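Local coordinates for protein fimbrin (Schizosaccharomyces pombe, PDB 1RT8) that binds and cross-links actin filaments through calponin-homology domains and serves cell polarity, cytokinesis, mating and spore formation in fission yeast, at residues E467-I478 against F489-A497; L408-A417 against L504-A512. All blocks are in the same frame, centred on the assembly; numbering follows the deposited sequence.

Interaction 1: E467-I478 against F489-A497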
loop_
_atom_site.group_PDB
_atom_site.type_symbol
_atom_site.label_atom_id
_atom_site.label_comp_id
_atom_site.label_asym_id
_atom_site.label_seq_id
_atom_site.Cartn_x
_atom_site.Cartn_y
_atom_site.Cartn_z
ATOM N N GLU A 467 19.236 -15.142 9.144
ATOM C CA GLU A 467 18.077 -14.653 8.408
ATOM C C GLU A 467 17.774 -13.205 8.792
ATOM O O GLU A 467 17.466 -12.376 7.935
ATOM C CB GLU A 467 16.862 -15.534 8.691
ATOM C CG GLU A 467 15.598 -15.077 8.004
ATOM C CD GLU A 467 14.460 -16.058 8.186
ATOM O OE1 GLU A 467 14.074 -16.306 9.349
ATOM O OE2 GLU A 467 13.953 -16.584 7.167
ATOM N N GLU A 468 17.877 -12.897 10.081
ATOM C CA GLU A 468 17.603 -11.545 10.551
ATOM C C GLU A 468 18.567 -10.537 9.959
ATOM O O GLU A 468 18.165 -9.446 9.561
ATOM C CB GLU A 468 17.667 -11.471 12.081
ATOM C CG GLU A 468 17.380 -10.078 12.633
ATOM C CD GLU A 468 16.085 -9.483 12.078
ATOM O OE1 GLU A 468 15.016 -10.114 12.246
ATOM O OE2 GLU A 468 16.134 -8.387 11.474
ATOM N N LEU A 469 19.843 -10.894 9.903
ATOM C CA LEU A 469 20.835 -9.985 9.350
ATOM C C LEU A 469 20.622 -9.811 7.841
ATOM O O LEU A 469 20.807 -8.724 7.301
ATOM C CB LEU A 469 22.243 -10.510 9.635
ATOM C CG LEU A 469 22.674 -10.496 11.111
ATOM C CD1 LEU A 469 24.036 -11.162 11.255
ATOM C CD2 LEU A 469 22.715 -9.058 11.621
ATOM N N ALA A 470 20.230 -10.886 7.165
ATOM C CA ALA A 470 19.988 -10.814 5.729
ATOM C C ALA A 470 18.830 -9.857 5.448
ATOM O O ALA A 470 18.939 -8.985 4.589
ATOM C CB ALA A 470 19.678 -12.192 5.175
ATOM N N ILE A 471 17.732 -10.009 6.189
ATOM C CA ILE A 471 16.564 -9.145 6.007
ATOM C C ILE A 471 16.913 -7.672 6.214
ATOM O O ILE A 471 16.375 -6.804 5.526
ATOM C CB ILE A 471 15.403 -9.542 6.959
ATOM C CG1 ILE A 471 14.650 -10.753 6.400
ATOM C CG2 ILE A 471 14.403 -8.396 7.083
ATOM C CD1 ILE A 471 15.505 -11.962 6.169
ATOM N N GLN A 472 17.806 -7.384 7.161
ATOM C CA GLN A 472 18.218 -6.003 7.407
ATOM C C GLN A 472 18.992 -5.471 6.195
ATOM O O GLN A 472 18.844 -4.309 5.810
ATOM C CB GLN A 472 19.091 -5.927 8.659
ATOM C CG GLN A 472 18.376 -6.406 9.906
ATOM C CD GLN A 472 19.268 -6.431 11.128
ATOM O OE1 GLN A 472 18.846 -6.864 12.201
ATOM N NE2 GLN A 472 20.506 -5.969 10.976
ATOM N N ASN A 473 19.821 -6.323 5.597
ATOM C CA ASN A 473 20.581 -5.919 4.417
ATOM C C ASN A 473 19.600 -5.634 3.272
ATOM O O ASN A 473 19.724 -4.630 2.569
ATOM C CB ASN A 473 21.550 -7.028 3.977
ATOM C CG ASN A 473 22.849 -7.031 4.767
ATOM O OD1 ASN A 473 23.192 -6.054 5.431
ATOM N ND2 ASN A 473 23.594 -8.126 4.673
ATOM N N ALA A 474 18.627 -6.522 3.105
ATOM C CA ALA A 474 17.630 -6.384 2.048
ATOM C C ALA A 474 16.749 -5.153 2.243
ATOM O O ALA A 474 16.442 -4.445 1.280
ATOM C CB ALA A 474 16.768 -7.648 1.972
ATOM N N ARG A 475 16.359 -4.893 3.488
ATOM C CA ARG A 475 15.520 -3.744 3.819
ATOM C C ARG A 475 16.273 -2.445 3.552
ATOM O O ARG A 475 15.694 -1.445 3.113
ATOM C CB ARG A 475 15.104 -3.814 5.293
ATOM C CG ARG A 475 14.158 -2.709 5.738
ATOM C CD ARG A 475 13.665 -2.965 7.153
ATOM N NE ARG A 475 12.860 -4.181 7.227
ATOM C CZ ARG A 475 12.934 -5.074 8.212
ATOM N NH1 ARG A 475 13.781 -4.896 9.215
ATOM N NH2 ARG A 475 12.152 -6.145 8.195
ATOM N N LEU A 476 17.570 -2.466 3.833
ATOM C CA LEU A 476 18.420 -1.305 3.608
ATOM C C LEU A 476 18.550 -1.092 2.102
ATOM O O LEU A 476 18.470 0.030 1.621
ATOM C CB LEU A 476 19.810 -1.531 4.216
ATOM C CG LEU A 476 20.852 -0.445 3.926
ATOM C CD1 LEU A 476 20.419 0.865 4.571
ATOM C CD2 LEU A 476 22.221 -0.883 4.456
ATOM N N ALA A 477 18.750 -2.181 1.364
ATOM C CA ALA A 477 18.890 -2.106 -0.088
ATOM C C ALA A 477 17.632 -1.518 -0.727
ATOM O O ALA A 477 17.718 -0.640 -1.592
ATOM C CB ALA A 477 19.176 -3.502 -0.667
ATOM N N ILE A 478 16.463 -2.000 -0.305
ATOM C CA ILE A 478 15.204 -1.497 -0.856
ATOM C C ILE A 478 15.010 -0.005 -0.594
ATOM O O ILE A 478 14.593 0.730 -1.485
ATOM C CB ILE A 478 13.992 -2.279 -0.302
ATOM C CG1 ILE A 478 13.995 -3.698 -0.882
ATOM C CG2 ILE A 478 12.696 -1.543 -0.630
ATOM C CD1 ILE A 478 12.939 -4.615 -0.302
ATOM N N PHE A 489 8.210 -3.197 -5.791
ATOM C CA PHE A 489 7.019 -3.786 -5.205
ATOM C C PHE A 489 7.286 -5.038 -4.383
ATOM O O PHE A 489 6.344 -5.698 -3.944
ATOM C CB PHE A 489 5.992 -4.100 -6.298
ATOM C CG PHE A 489 5.458 -2.880 -6.992
ATOM C CD1 PHE A 489 5.611 -2.719 -8.364
ATOM C CD2 PHE A 489 4.805 -1.889 -6.271
ATOM C CE1 PHE A 489 5.121 -1.585 -9.010
ATOM C CE2 PHE A 489 4.305 -0.742 -6.910
ATOM C CZ PHE A 489 4.468 -0.595 -8.283
ATOM N N ILE A 490 8.555 -5.374 -4.181
ATOM C CA ILE A 490 8.897 -6.545 -3.383
ATOM C C ILE A 490 9.248 -6.143 -1.953
ATOM O O ILE A 490 9.377 -4.960 -1.651
ATOM C CB ILE A 490 10.102 -7.315 -3.968
ATOM C CG1 ILE A 490 11.332 -6.399 -4.049
ATOM C CG2 ILE A 490 9.752 -7.856 -5.340
ATOM C CD1 ILE A 490 12.620 -7.154 -4.384
ATOM N N LEU A 491 9.383 -7.140 -1.086
ATOM C CA LEU A 491 9.756 -6.935 0.306
ATOM C C LEU A 491 11.133 -7.573 0.520
ATOM O O LEU A 491 11.612 -8.350 -0.315
ATOM C CB LEU A 491 8.742 -7.591 1.248
ATOM C CG LEU A 491 7.375 -6.924 1.460
ATOM C CD1 LEU A 491 6.494 -7.846 2.301
ATOM C CD2 LEU A 491 7.548 -5.580 2.150
ATOM N N PRO A 492 11.792 -7.251 1.643
ATOM C CA PRO A 492 13.111 -7.817 1.922
ATOM C C PRO A 492 13.145 -9.345 1.823
ATOM O O PRO A 492 14.080 -9.937 1.268
ATOM C CB PRO A 492 13.398 -7.324 3.336
ATOM C CG PRO A 492 12.714 -5.977 3.361
ATOM C CD PRO A 492 11.399 -6.274 2.676
ATOM N N GLU A 493 12.109 -9.978 2.356
ATOM C CA GLU A 493 12.026 -11.425 2.368
ATOM C C GLU A 493 12.084 -12.062 0.981
ATOM O O GLU A 493 12.496 -13.209 0.840
ATOM C CB GLU A 493 10.751 -11.865 3.093
ATOM C CG GLU A 493 9.482 -11.624 2.309
ATOM C CD GLU A 493 8.271 -12.227 2.983
ATOM O OE1 GLU A 493 7.646 -11.542 3.819
ATOM O OE2 GLU A 493 7.953 -13.393 2.687
ATOM N N ASP A 494 11.676 -11.331 -0.047
ATOM C CA ASP A 494 11.717 -11.893 -1.391
ATOM C C ASP A 494 13.160 -12.069 -1.872
ATOM O O ASP A 494 13.470 -12.996 -2.631
ATOM C CB ASP A 494 10.913 -11.014 -2.345
ATOM C CG ASP A 494 9.447 -10.944 -1.959
ATOM O OD1 ASP A 494 8.864 -12.011 -1.657
ATOM O OD2 ASP A 494 8.872 -9.834 -1.963
ATOM N N ILE A 495 14.044 -11.179 -1.424
ATOM C CA ILE A 495 15.457 -11.276 -1.776
ATOM C C ILE A 495 16.127 -12.356 -0.903
ATOM O O ILE A 495 16.849 -13.218 -1.413
ATOM C CB ILE A 495 16.168 -9.914 -1.564
ATOM C CG1 ILE A 495 15.727 -8.928 -2.656
ATOM C CG2 ILE A 495 17.681 -10.096 -1.563
ATOM C CD1 ILE A 495 16.221 -7.514 -2.420
ATOM N N VAL A 496 15.871 -12.319 0.403
ATOM C CA VAL A 496 16.457 -13.303 1.326
ATOM C C VAL A 496 16.101 -14.744 0.920
ATOM O O VAL A 496 16.939 -15.651 1.012
ATOM C CB VAL A 496 16.003 -13.037 2.788
ATOM C CG1 VAL A 496 16.493 -14.159 3.719
ATOM C CG2 VAL A 496 16.548 -11.697 3.250
ATOM N N ALA A 497 14.871 -14.944 0.451
ATOM C CA ALA A 497 14.410 -16.256 0.018
ATOM C C ALA A 497 14.798 -16.533 -1.448
ATOM O O ALA A 497 14.525 -17.606 -1.985
ATOM C CB ALA A 497 12.889 -16.347 0.188
#
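Ile478 sets CG1 anti to its carbonyl carbon (chi1 -70°) and extends the chain at chi2, which carries CD1 to the backbone of Leu491 and the ring of Pro492. In the fourth calponin-homology domain of fimbrin the short helix 492-496 lies across the long helix 467-483, the two segment axes 8.3 Å apart with N-to-C directions 121° apart. Pro492 is the knob of the contact: its ring drops into a hole formed by Ile471, Ala474, Arg475 and Ile478. CB, CG and CD of the ring each meet a different residue. CB rests on the methyl of Ala474 (CB to CB 3.6 Å), CG of Pro492 lies 3.6 Å from CA of Arg475, and CD of Pro492 is met by Ile478 CD1 at 3.7 Å. The small Ala474 lets the backbones close in, its CA only 4.7 Å from that of Pro492. One turn on, Val496 turns CG2 to the methyl of Ala470 (CG2 to CB 3.7 Å). No hydrogen bond crosses between the segments; the fit is one of shape, and polar bonds hold the 489-497 segment in form. Asp494 turns its carboxylate back to the backbone of Leu491, where OD2 takes the N-H, and the same carboxylate forms salt bridges to Arg499 and to Arg285, from a helix in the range of the third calponin-homology domain. Ile490 also packs on Leu502 and His505 of helix 500-511, while Ala477 packs on helix 442-451, so the surroundings of the contact tie helix 467-483 to both. The bond from Leu491 N to Asp494 OD2 is 2.9 Å long and nearly straight at 178°, on the anti side of the carboxylate and tilted out of its plane.

Interaction 2: L408-A417 against L504-A512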
loop_
_atom_site.group_PDB
_atom_site.type_symbol
_atom_site.label_atom_id
_atom_site.label_comp_id
_atom_site.label_asym_id
_atom_site.label_seq_id
_atom_site.Cartn_x
_atom_site.Cartn_y
_atom_site.Cartn_z
ATOM N N LEU A 408 16.614 -7.680 -24.352
ATOM C CA LEU A 408 17.307 -7.727 -23.069
ATOM C C LEU A 408 17.037 -9.081 -22.419
ATOM O O LEU A 408 15.928 -9.332 -21.962
ATOM C CB LEU A 408 16.789 -6.621 -22.159
ATOM C CG LEU A 408 17.493 -6.521 -20.812
ATOM C CD1 LEU A 408 18.931 -6.075 -21.036
ATOM C CD2 LEU A 408 16.750 -5.542 -19.918
ATOM N N SER A 409 18.040 -9.953 -22.380
ATOM C CA SER A 409 17.851 -11.271 -21.785
ATOM C C SER A 409 18.100 -11.246 -20.281
ATOM O O SER A 409 18.601 -10.263 -19.738
ATOM C CB SER A 409 18.801 -12.291 -22.416
ATOM O OG SER A 409 20.106 -12.141 -21.880
ATOM N N ASP A 410 17.735 -12.338 -19.622
ATOM C CA ASP A 410 17.929 -12.482 -18.186
ATOM C C ASP A 410 19.429 -12.500 -17.927
ATOM O O ASP A 410 19.909 -11.916 -16.954
ATOM C CB ASP A 410 17.300 -13.794 -17.695
ATOM C CG ASP A 410 15.789 -13.685 -17.470
ATOM O OD1 ASP A 410 15.119 -12.855 -18.128
ATOM O OD2 ASP A 410 15.270 -14.446 -16.629
ATOM N N SER A 411 20.168 -13.173 -18.803
ATOM C CA SER A 411 21.611 -13.242 -18.656
ATOM C C SER A 411 22.197 -11.837 -18.760
ATOM O O SER A 411 23.109 -11.500 -18.008
ATOM C CB SER A 411 22.229 -14.155 -19.719
ATOM O OG SER A 411 22.077 -13.611 -21.019
ATOM N N ASP A 412 21.683 -11.020 -19.681
ATOM C CA ASP A 412 22.175 -9.645 -19.826
ATOM C C ASP A 412 21.976 -8.873 -18.511
ATOM O O ASP A 412 22.830 -8.086 -18.113
ATOM C CB ASP A 412 21.437 -8.882 -20.939
ATOM C CG ASP A 412 21.693 -9.450 -22.329
ATOM O OD1 ASP A 412 22.817 -9.911 -22.602
ATOM O OD2 ASP A 412 20.761 -9.416 -23.156
ATOM N N MET A 413 20.843 -9.091 -17.845
ATOM C CA MET A 413 20.576 -8.406 -16.574
ATOM C C MET A 413 21.529 -8.874 -15.470
ATOM O O MET A 413 22.045 -8.056 -14.697
ATOM C CB MET A 413 19.117 -8.619 -16.149
ATOM C CG MET A 413 18.120 -7.959 -17.090
ATOM S SD MET A 413 16.400 -8.240 -16.618
ATOM C CE MET A 413 16.208 -7.084 -15.288
ATOM N N VAL A 414 21.761 -10.183 -15.397
ATOM C CA VAL A 414 22.679 -10.748 -14.405
ATOM C C VAL A 414 24.081 -10.169 -14.627
ATOM O O VAL A 414 24.779 -9.832 -13.674
ATOM C CB VAL A 414 22.759 -12.300 -14.512
ATOM C CG1 VAL A 414 23.793 -12.843 -13.525
ATOM C CG2 VAL A 414 21.386 -12.924 -14.227
ATOM N N ALA A 415 24.481 -10.055 -15.892
ATOM C CA ALA A 415 25.789 -9.510 -16.256
ATOM C C ALA A 415 25.897 -8.032 -15.859
ATOM O O ALA A 415 26.955 -7.581 -15.404
ATOM C CB ALA A 415 26.026 -9.667 -17.760
ATOM N N TRP A 416 24.806 -7.287 -16.035
ATOM C CA TRP A 416 24.780 -5.872 -15.669
ATOM C C TRP A 416 24.906 -5.764 -14.157
ATOM O O TRP A 416 25.673 -4.951 -13.642
ATOM C CB TRP A 416 23.467 -5.213 -16.079
ATOM C CG TRP A 416 23.383 -3.767 -15.676
ATOM C CD1 TRP A 416 23.857 -2.692 -16.375
ATOM C CD2 TRP A 416 22.792 -3.235 -14.480
ATOM N NE1 TRP A 416 23.592 -1.530 -15.697
ATOM C CE2 TRP A 416 22.938 -1.831 -14.532
ATOM C CE3 TRP A 416 22.151 -3.807 -13.375
ATOM C CZ2 TRP A 416 22.463 -0.990 -13.520
ATOM C CZ3 TRP A 416 21.674 -2.966 -12.367
ATOM C CH2 TRP A 416 21.833 -1.574 -12.449
ATOM N N ALA A 417 24.137 -6.585 -13.451
ATOM C CA ALA A 417 24.154 -6.572 -11.993
ATOM C C ALA A 417 25.533 -6.927 -11.441
ATOM O O ALA A 417 25.994 -6.315 -10.473
ATOM C CB ALA A 417 23.096 -7.535 -11.448
ATOM N N LEU A 504 14.606 -10.510 -10.089
ATOM C CA LEU A 504 14.787 -9.876 -11.394
ATOM C C LEU A 504 14.023 -8.556 -11.468
ATOM O O LEU A 504 14.528 -7.579 -12.024
ATOM C CB LEU A 504 14.373 -10.836 -12.523
ATOM C CG LEU A 504 14.705 -10.403 -13.966
ATOM C CD1 LEU A 504 14.785 -11.616 -14.904
ATOM C CD2 LEU A 504 13.668 -9.416 -14.437
ATOM N N HIS A 505 12.817 -8.516 -10.900
ATOM C CA HIS A 505 12.015 -7.283 -10.876
ATOM C C HIS A 505 12.795 -6.171 -10.168
ATOM O O HIS A 505 12.826 -5.032 -10.621
ATOM C CB HIS A 505 10.686 -7.531 -10.144
ATOM C CG HIS A 505 9.958 -6.281 -9.738
ATOM N ND1 HIS A 505 9.948 -5.814 -8.439
ATOM C CD2 HIS A 505 9.202 -5.413 -10.453
ATOM C CE1 HIS A 505 9.217 -4.713 -8.372
ATOM N NE2 HIS A 505 8.754 -4.449 -9.582
ATOM N N PHE A 506 13.425 -6.517 -9.055
ATOM C CA PHE A 506 14.208 -5.561 -8.275
ATOM C C PHE A 506 15.381 -5.015 -9.108
ATOM O O PHE A 506 15.578 -3.806 -9.204
ATOM C CB PHE A 506 14.737 -6.258 -7.016
ATOM C CG PHE A 506 15.651 -5.403 -6.181
ATOM C CD1 PHE A 506 15.137 -4.413 -5.356
ATOM C CD2 PHE A 506 17.027 -5.594 -6.224
ATOM C CE1 PHE A 506 15.981 -3.619 -4.579
ATOM C CE2 PHE A 506 17.883 -4.806 -5.452
ATOM C CZ PHE A 506 17.358 -3.815 -4.627
ATOM N N ILE A 507 16.154 -5.918 -9.707
ATOM C CA ILE A 507 17.294 -5.522 -10.522
ATOM C C ILE A 507 16.836 -4.667 -11.698
ATOM O O ILE A 507 17.462 -3.656 -12.037
ATOM C CB ILE A 507 18.055 -6.755 -11.046
ATOM C CG1 ILE A 507 18.662 -7.520 -9.871
ATOM C CG2 ILE A 507 19.160 -6.330 -12.008
ATOM C CD1 ILE A 507 19.609 -6.689 -9.019
ATOM N N GLY A 508 15.736 -5.067 -12.321
ATOM C CA GLY A 508 15.230 -4.295 -13.438
ATOM C C GLY A 508 14.863 -2.882 -13.027
ATOM O O GLY A 508 15.027 -1.935 -13.798
ATOM N N SER A 509 14.363 -2.728 -11.806
ATOM C CA SER A 509 13.985 -1.406 -11.333
ATOM C C SER A 509 15.243 -0.554 -11.151
ATOM O O SER A 509 15.205 0.657 -11.350
ATOM C CB SER A 509 13.227 -1.502 -10.004
ATOM O OG SER A 509 14.124 -1.640 -8.910
ATOM N N LEU A 510 16.359 -1.193 -10.798
ATOM C CA LEU A 510 17.618 -0.463 -10.594
ATOM C C LEU A 510 18.225 -0.022 -11.920
ATOM O O LEU A 510 18.822 1.052 -12.025
ATOM C CB LEU A 510 18.639 -1.327 -9.846
ATOM C CG LEU A 510 18.268 -1.771 -8.430
ATOM C CD1 LEU A 510 19.525 -2.222 -7.711
ATOM C CD2 LEU A 510 17.618 -0.637 -7.666
ATOM N N MET A 511 18.081 -0.863 -12.933
ATOM C CA MET A 511 18.613 -0.541 -14.243
ATOM C C MET A 511 17.923 0.691 -14.822
ATOM O O MET A 511 18.442 1.325 -15.736
ATOM C CB MET A 511 18.430 -1.738 -15.183
ATOM C CG MET A 511 19.298 -2.936 -14.817
ATOM S SD MET A 511 19.095 -4.377 -15.893
ATOM C CE MET A 511 19.896 -3.750 -17.408
ATOM N N ALA A 512 16.762 1.035 -14.273
ATOM C CA ALA A 512 15.990 2.173 -14.764
ATOM C C ALA A 512 16.095 3.479 -13.978
ATOM O O ALA A 512 15.455 4.460 -14.347
ATOM C CB ALA A 512 14.516 1.775 -14.889
#
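Helices 410-421 and 500-511, the first and last of the fourth calponin-homology domain, pack here with the axes of these short segments 10.5 Å apart at 65°, bringing the domain's two ends together. Met511 slides past Trp416 in the opposite direction and lays CG over one face of the indole, 3.4 Å from the centroid of its six-membered ring and 14° off the normal, a CH-pi contact. The sulfur follows obliquely, a Met-aromatic contact with SD 4.5 Å from that centroid. Met413 is the knob, set among Leu504, Ile507, Gly508 and Met511. A bend at chi3 (78°) turns its CE to the side-chain-free backbone of Gly508, 3.5 Å from CA, while Leu504 crosses it at about a right angle, with Leu504 CD2 3.6 Å from Met413 CE. Ile507 CG2 touches both Trp416 CE3 and Ala417 CB. At the margin Leu504 CD1 packs against the carboxylate of Asp410, whose OD1 is held in a salt bridge with Arg391 of helix 379-397. With no hydrogen bond crossing between the segments, cohesion probably comes from apolar burial and from dispersion among polarisable sulfur, aromatic and aliphatic groups.

Both interactions belong to the fourth calponin-homology domain, within the second actin-binding region, and lie about 18 Å apart between centres. Interaction 2 is the more buried and joins elements far apart in sequence; interaction 1 is partly buried and forms between near neighbours in the chain, inside the span that interaction 2 brackets. Helix 492-496 is the next helix before helix 500-511 in the chain, and the two contacts touch: Ile490 CD1 packs on Phe506 CB at 3.5 Å. Neither has a hydrogen bond across its segments, but their chemistry differs: interaction 1 fits a proline ring against alanine and branched aliphatic groups, whereas interaction 2 relies on methionine sulfur and tryptophan.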